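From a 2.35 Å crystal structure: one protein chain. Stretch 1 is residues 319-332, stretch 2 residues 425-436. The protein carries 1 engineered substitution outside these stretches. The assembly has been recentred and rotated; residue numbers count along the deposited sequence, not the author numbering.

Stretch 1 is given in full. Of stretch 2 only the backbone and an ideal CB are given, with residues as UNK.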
# COMPACT_ATOMS: atom_id res chain seq x y z
N TYR A 319 -13.22 7.16 33.80
CA TYR A 319 -14.18 8.21 34.07
C TYR A 319 -15.55 7.84 33.47
O TYR A 319 -16.51 7.62 34.19
CB TYR A 319 -13.68 9.52 33.46
CG TYR A 319 -14.52 10.73 33.79
CD1 TYR A 319 -14.57 11.25 35.09
CD2 TYR A 319 -15.27 11.38 32.81
CE1 TYR A 319 -15.32 12.38 35.40
CE2 TYR A 319 -16.03 12.51 33.10
CZ TYR A 319 -16.05 13.01 34.40
OH TYR A 319 -16.79 14.13 34.68
N LEU A 320 -15.60 7.78 32.15
CA LEU A 320 -16.83 7.45 31.43
C LEU A 320 -17.56 6.23 31.98
O LEU A 320 -18.77 6.27 32.18
CB LEU A 320 -16.53 7.23 29.95
CG LEU A 320 -17.73 7.04 29.02
CD1 LEU A 320 -18.66 8.25 29.11
CD2 LEU A 320 -17.24 6.83 27.60
N LYS A 321 -16.83 5.14 32.22
CA LYS A 321 -17.44 3.93 32.74
C LYS A 321 -18.02 4.11 34.14
O LYS A 321 -19.06 3.54 34.47
CB LYS A 321 -16.44 2.77 32.77
CG LYS A 321 -17.07 1.46 33.22
CD LYS A 321 -16.06 0.37 33.45
CE LYS A 321 -16.74 -0.89 33.97
NZ LYS A 321 -15.76 -1.94 34.33
N ASP A 322 -17.33 4.89 34.96
CA ASP A 322 -17.80 5.15 36.32
C ASP A 322 -19.13 5.88 36.23
O ASP A 322 -20.12 5.49 36.83
CB ASP A 322 -16.78 6.00 37.08
CG ASP A 322 -17.25 6.35 38.47
OD1 ASP A 322 -17.35 5.43 39.32
OD2 ASP A 322 -17.54 7.55 38.72
N ALA A 323 -19.13 6.96 35.45
CA ALA A 323 -20.31 7.76 35.25
C ALA A 323 -21.48 6.97 34.65
O ALA A 323 -22.63 7.13 35.06
CB ALA A 323 -19.98 8.94 34.36
N LEU A 324 -21.18 6.11 33.68
CA LEU A 324 -22.19 5.30 33.00
C LEU A 324 -22.69 4.11 33.82
O LEU A 324 -23.54 3.34 33.37
CB LEU A 324 -21.63 4.80 31.67
CG LEU A 324 -22.27 5.28 30.37
CD1 LEU A 324 -22.68 6.73 30.47
CD2 LEU A 324 -21.28 5.07 29.23
N GLN A 325 -22.16 3.94 35.02
CA GLN A 325 -22.59 2.81 35.84
C GLN A 325 -24.06 2.98 36.22
O GLN A 325 -24.71 2.04 36.67
CB GLN A 325 -21.73 2.73 37.10
CG GLN A 325 -21.68 1.33 37.68
CD GLN A 325 -20.61 0.49 37.03
OE1 GLN A 325 -20.57 -0.73 37.21
NE2 GLN A 325 -19.71 1.13 36.30
N SER A 326 -24.58 4.18 36.03
CA SER A 326 -25.97 4.49 36.37
C SER A 326 -26.96 3.84 35.41
O SER A 326 -28.16 3.79 35.70
CB SER A 326 -26.18 5.99 36.36
OG SER A 326 -25.91 6.52 35.07
N CYS A 327 -26.47 3.34 34.28
CA CYS A 327 -27.33 2.70 33.30
C CYS A 327 -27.12 1.19 33.26
O CYS A 327 -27.69 0.51 32.42
CB CYS A 327 -27.05 3.29 31.92
SG CYS A 327 -27.15 5.08 31.86
N ALA A 328 -26.33 0.67 34.19
CA ALA A 328 -26.05 -0.76 34.23
C ALA A 328 -27.24 -1.69 34.01
O ALA A 328 -27.05 -2.85 33.64
CB ALA A 328 -25.36 -1.10 35.54
N ASP A 329 -28.46 -1.20 34.23
CA ASP A 329 -29.66 -2.04 34.03
C ASP A 329 -30.05 -2.21 32.57
O ASP A 329 -30.72 -3.18 32.21
CB ASP A 329 -30.87 -1.46 34.78
CG ASP A 329 -30.81 -1.68 36.28
OD1 ASP A 329 -30.31 -2.75 36.72
OD2 ASP A 329 -31.28 -0.80 37.01
N PHE A 330 -29.64 -1.27 31.73
CA PHE A 330 -29.98 -1.31 30.31
C PHE A 330 -28.81 -1.66 29.40
O PHE A 330 -29.01 -2.24 28.32
CB PHE A 330 -30.56 0.04 29.90
CG PHE A 330 -31.73 0.45 30.74
CD1 PHE A 330 -32.91 -0.29 30.72
CD2 PHE A 330 -31.64 1.56 31.58
CE1 PHE A 330 -33.99 0.05 31.53
CE2 PHE A 330 -32.71 1.91 32.40
CZ PHE A 330 -33.89 1.15 32.37
N ILE A 331 -27.60 -1.33 29.82
CA ILE A 331 -26.42 -1.60 29.02
C ILE A 331 -25.30 -2.26 29.81
O ILE A 331 -25.12 -1.99 31.00
CB ILE A 331 -25.90 -0.30 28.34
CG1 ILE A 331 -25.65 0.80 29.38
CG2 ILE A 331 -26.94 0.22 27.37
CD1 ILE A 331 -24.32 0.73 30.04
N GLU A 332 -24.58 -3.15 29.14
CA GLU A 332 -23.46 -3.84 29.75
C GLU A 332 -22.18 -3.05 29.49
O GLU A 332 -21.84 -2.77 28.34
CB GLU A 332 -23.35 -5.25 29.17
CG GLU A 332 -24.34 -6.22 29.79
CD GLU A 332 -24.66 -7.38 28.88
OE1 GLU A 332 -23.73 -7.95 28.28
OE2 GLU A 332 -25.85 -7.74 28.77
N UNK A 425 -22.03 13.31 27.16
CA UNK A 425 -22.45 12.02 26.63
C UNK A 425 -23.25 11.27 27.69
O UNK A 425 -24.32 10.74 27.40
CB UNK A 425 -21.24 11.20 26.18
N UNK A 426 -22.72 11.23 28.90
CA UNK A 426 -23.38 10.55 30.01
C UNK A 426 -24.79 11.09 30.26
O UNK A 426 -25.70 10.31 30.55
CB UNK A 426 -22.54 10.69 31.28
N UNK A 427 -24.97 12.40 30.15
CA UNK A 427 -26.29 12.98 30.39
C UNK A 427 -27.26 12.51 29.31
O UNK A 427 -28.46 12.36 29.56
CB UNK A 427 -26.22 14.51 30.42
N UNK A 428 -26.74 12.27 28.11
CA UNK A 428 -27.58 11.81 27.02
C UNK A 428 -28.01 10.36 27.23
O UNK A 428 -29.12 9.99 26.87
CB UNK A 428 -26.84 11.96 25.69
N UNK A 429 -27.13 9.55 27.80
CA UNK A 429 -27.49 8.16 28.06
C UNK A 429 -28.57 8.15 29.14
O UNK A 429 -29.56 7.42 29.04
CB UNK A 429 -26.27 7.34 28.48
N UNK A 430 -28.37 8.97 30.17
CA UNK A 430 -29.32 9.07 31.26
C UNK A 430 -30.66 9.61 30.75
O UNK A 430 -31.71 9.09 31.12
CB UNK A 430 -28.76 9.96 32.37
N UNK A 431 -30.61 10.62 29.89
CA UNK A 431 -31.82 11.18 29.33
C UNK A 431 -32.57 10.16 28.48
O UNK A 431 -33.79 10.18 28.43
CB UNK A 431 -31.49 12.42 28.50
N UNK A 432 -31.83 9.27 27.83
CA UNK A 432 -32.43 8.27 26.96
C UNK A 432 -33.22 7.21 27.72
O UNK A 432 -34.33 6.85 27.33
CB UNK A 432 -31.34 7.59 26.13
N UNK A 433 -32.63 6.70 28.79
CA UNK A 433 -33.27 5.66 29.59
C UNK A 433 -34.15 6.24 30.69
O UNK A 433 -34.59 5.53 31.59
CB UNK A 433 -32.21 4.75 30.21
N UNK A 434 -34.40 7.55 30.61
CA UNK A 434 -35.22 8.22 31.61
C UNK A 434 -34.68 8.18 33.03
O UNK A 434 -35.44 8.21 33.99
CB UNK A 434 -36.62 7.60 31.60
N UNK A 435 -33.36 8.11 33.16
CA UNK A 435 -32.73 8.07 34.47
C UNK A 435 -32.57 9.45 35.10
O UNK A 435 -32.19 9.56 36.27
CB UNK A 435 -31.36 7.40 34.36
N UNK A 436 -32.86 10.50 34.34
CA UNK A 436 -32.77 11.85 34.87
C UNK A 436 -34.05 12.14 35.66
O UNK A 436 -34.28 13.26 36.13
CB UNK A 436 -32.56 12.87 33.75

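Stretch 2 enters as a helix whose axis lies 10.5 Å from that of helix 319-323 at closest approach, the two running nearly the same way at 25°. The spacing leaves room for side chains between them, so the direction of each CA-to-CB bond does much of the sorting.

Position 425 points toward stretch 1, but its ideal CB is still 4.9 Å from Leu320 CD1. Helical backbone and an apolar neighbour suit a medium aliphatic or an aromatic. The residue is Val425, chi1 t, which approaches without making a close contact.

Position 426 faces a pocket of methyls. Its ideal CB lies 4.0 Å from Leu324 CD1 and 4.4 Å from Ala323 CB, with Leu320 just beyond. The carbons offer no polar partner, and the short distances favour a compact apolar group such as valine, isoleucine or alanine. Val426 fills it: its CG2 reaches Leu324 CD1 at 3.4 Å, Ala323 CB at 3.5 Å and Leu320 CD1 at 3.7 Å, so one methyl meets all three residues.

Positions 427 and 428 have nothing of stretch 1 near their CB atoms, and many helix-compatible residues would serve. Ser427 points away; Lys428 makes a salt bridge along its own helix, from NZ to OE1 of the residue at 431, 3.2 Å.

Position 429 points toward stretch 1 between Leu324 and Cys327, asking for an apolar side chain, aliphatic or aromatic. Phe429 supplies CB, 4.1 Å from both Leu324 CD1 and Cys327 SG.

At 430 the CB points sideways, 5.2 Å from both Cys327 SG and Ser326 OG. A longer chain could bend back to the hydroxyl, so glutamate, glutamine or a long basic residue would suit. Glu430, chi1 m and chi2 t, carries its carboxylate to the serine, and Ser326 OG donates a hydrogen bond to Glu430 OE1 at 3.2 Å.

Positions 431 and 432 see no stretch 1 atom close to CB and set little demand. Glu431 receives the Lys428 salt bridge, while the Phe432 side chain makes no contact with stretch 1.

Position 433, the first to leave helical angles, aims its CB to 3.5 Å from Phe330 CD2. A flat side chain could lie along that ring; a leucine or methionine is also conceivable. Phe433 sets its ring at 14° to that of Phe330, centroids 4.6 Å apart but slid so that they barely overlap. Phe330 CB lies over the Phe433 face, 3.6 Å from the ring centroid, a CH-pi contact. Farther out, Phe433 CZ meets Ile331 CG2 at 3.9 Å.

Position 434 has phi 62°, which favours glycine, with asparagine an alternative. Gly434 is found.

Position 435 points toward stretch 1, where Cys327 SG and the Phe330 ring favour an apolar chain, while Ser326 O would also accept from a polar one. Leu435 places CD1 3.5 Å from Cys327 SG and in tight contact, not a hydrogen bond, with Ser326 O at 3.1 Å; CD2 sits at the Phe330 ring edge.

Position 436 is out of reach and tolerant; it is Asn436.

Stretch 2 (425-436) VVSKFEEFFGLN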
# COMPACT_ATOMS: atom_id res chain seq x y z
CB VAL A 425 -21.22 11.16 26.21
CG1 VAL A 425 -21.62 9.71 26.01
CG2 VAL A 425 -20.63 11.72 24.93
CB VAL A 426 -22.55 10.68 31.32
CG1 VAL A 426 -23.39 10.29 32.52
CG2 VAL A 426 -21.33 9.77 31.24
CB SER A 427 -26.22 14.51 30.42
OG SER A 427 -26.12 15.06 29.11
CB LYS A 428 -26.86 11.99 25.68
CG LYS A 428 -26.88 13.43 25.20
CD LYS A 428 -28.31 13.90 25.06
CE LYS A 428 -28.41 15.34 24.60
NZ LYS A 428 -29.85 15.76 24.49
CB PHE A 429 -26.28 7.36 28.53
CG PHE A 429 -25.57 6.61 27.42
CD1 PHE A 429 -24.72 7.28 26.54
CD2 PHE A 429 -25.75 5.24 27.27
CE1 PHE A 429 -24.06 6.59 25.53
CE2 PHE A 429 -25.09 4.54 26.26
CZ PHE A 429 -24.24 5.22 25.38
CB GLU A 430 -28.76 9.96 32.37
CG GLU A 430 -27.70 9.25 33.19
CD GLU A 430 -26.92 10.18 34.09
OE1 GLU A 430 -26.08 9.68 34.88
OE2 GLU A 430 -27.12 11.41 34.01
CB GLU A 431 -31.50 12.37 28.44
CG GLU A 431 -32.74 12.99 27.81
CD GLU A 431 -32.42 14.07 26.79
OE1 GLU A 431 -31.49 14.86 27.03
OE2 GLU A 431 -33.11 14.12 25.75
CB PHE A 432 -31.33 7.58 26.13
CG PHE A 432 -31.85 6.52 25.18
CD1 PHE A 432 -32.38 6.87 23.95
CD2 PHE A 432 -31.81 5.18 25.53
CE1 PHE A 432 -32.87 5.90 23.07
CE2 PHE A 432 -32.30 4.20 24.67
CZ PHE A 432 -32.83 4.57 23.43
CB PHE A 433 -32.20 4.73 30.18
CG PHE A 433 -31.47 3.91 29.15
CD1 PHE A 433 -32.15 2.99 28.34
CD2 PHE A 433 -30.10 4.06 28.96
CE1 PHE A 433 -31.48 2.25 27.37
CE2 PHE A 433 -29.41 3.32 27.99
CZ PHE A 433 -30.11 2.42 27.19
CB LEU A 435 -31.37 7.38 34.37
CG LEU A 435 -31.46 5.87 34.09
CD1 LEU A 435 -30.08 5.31 33.75
CD2 LEU A 435 -32.06 5.17 35.31
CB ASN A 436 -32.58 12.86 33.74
CG ASN A 436 -33.48 12.58 32.55
OD1 ASN A 436 -33.72 11.43 32.20
ND2 ASN A 436 -33.98 13.64 31.92
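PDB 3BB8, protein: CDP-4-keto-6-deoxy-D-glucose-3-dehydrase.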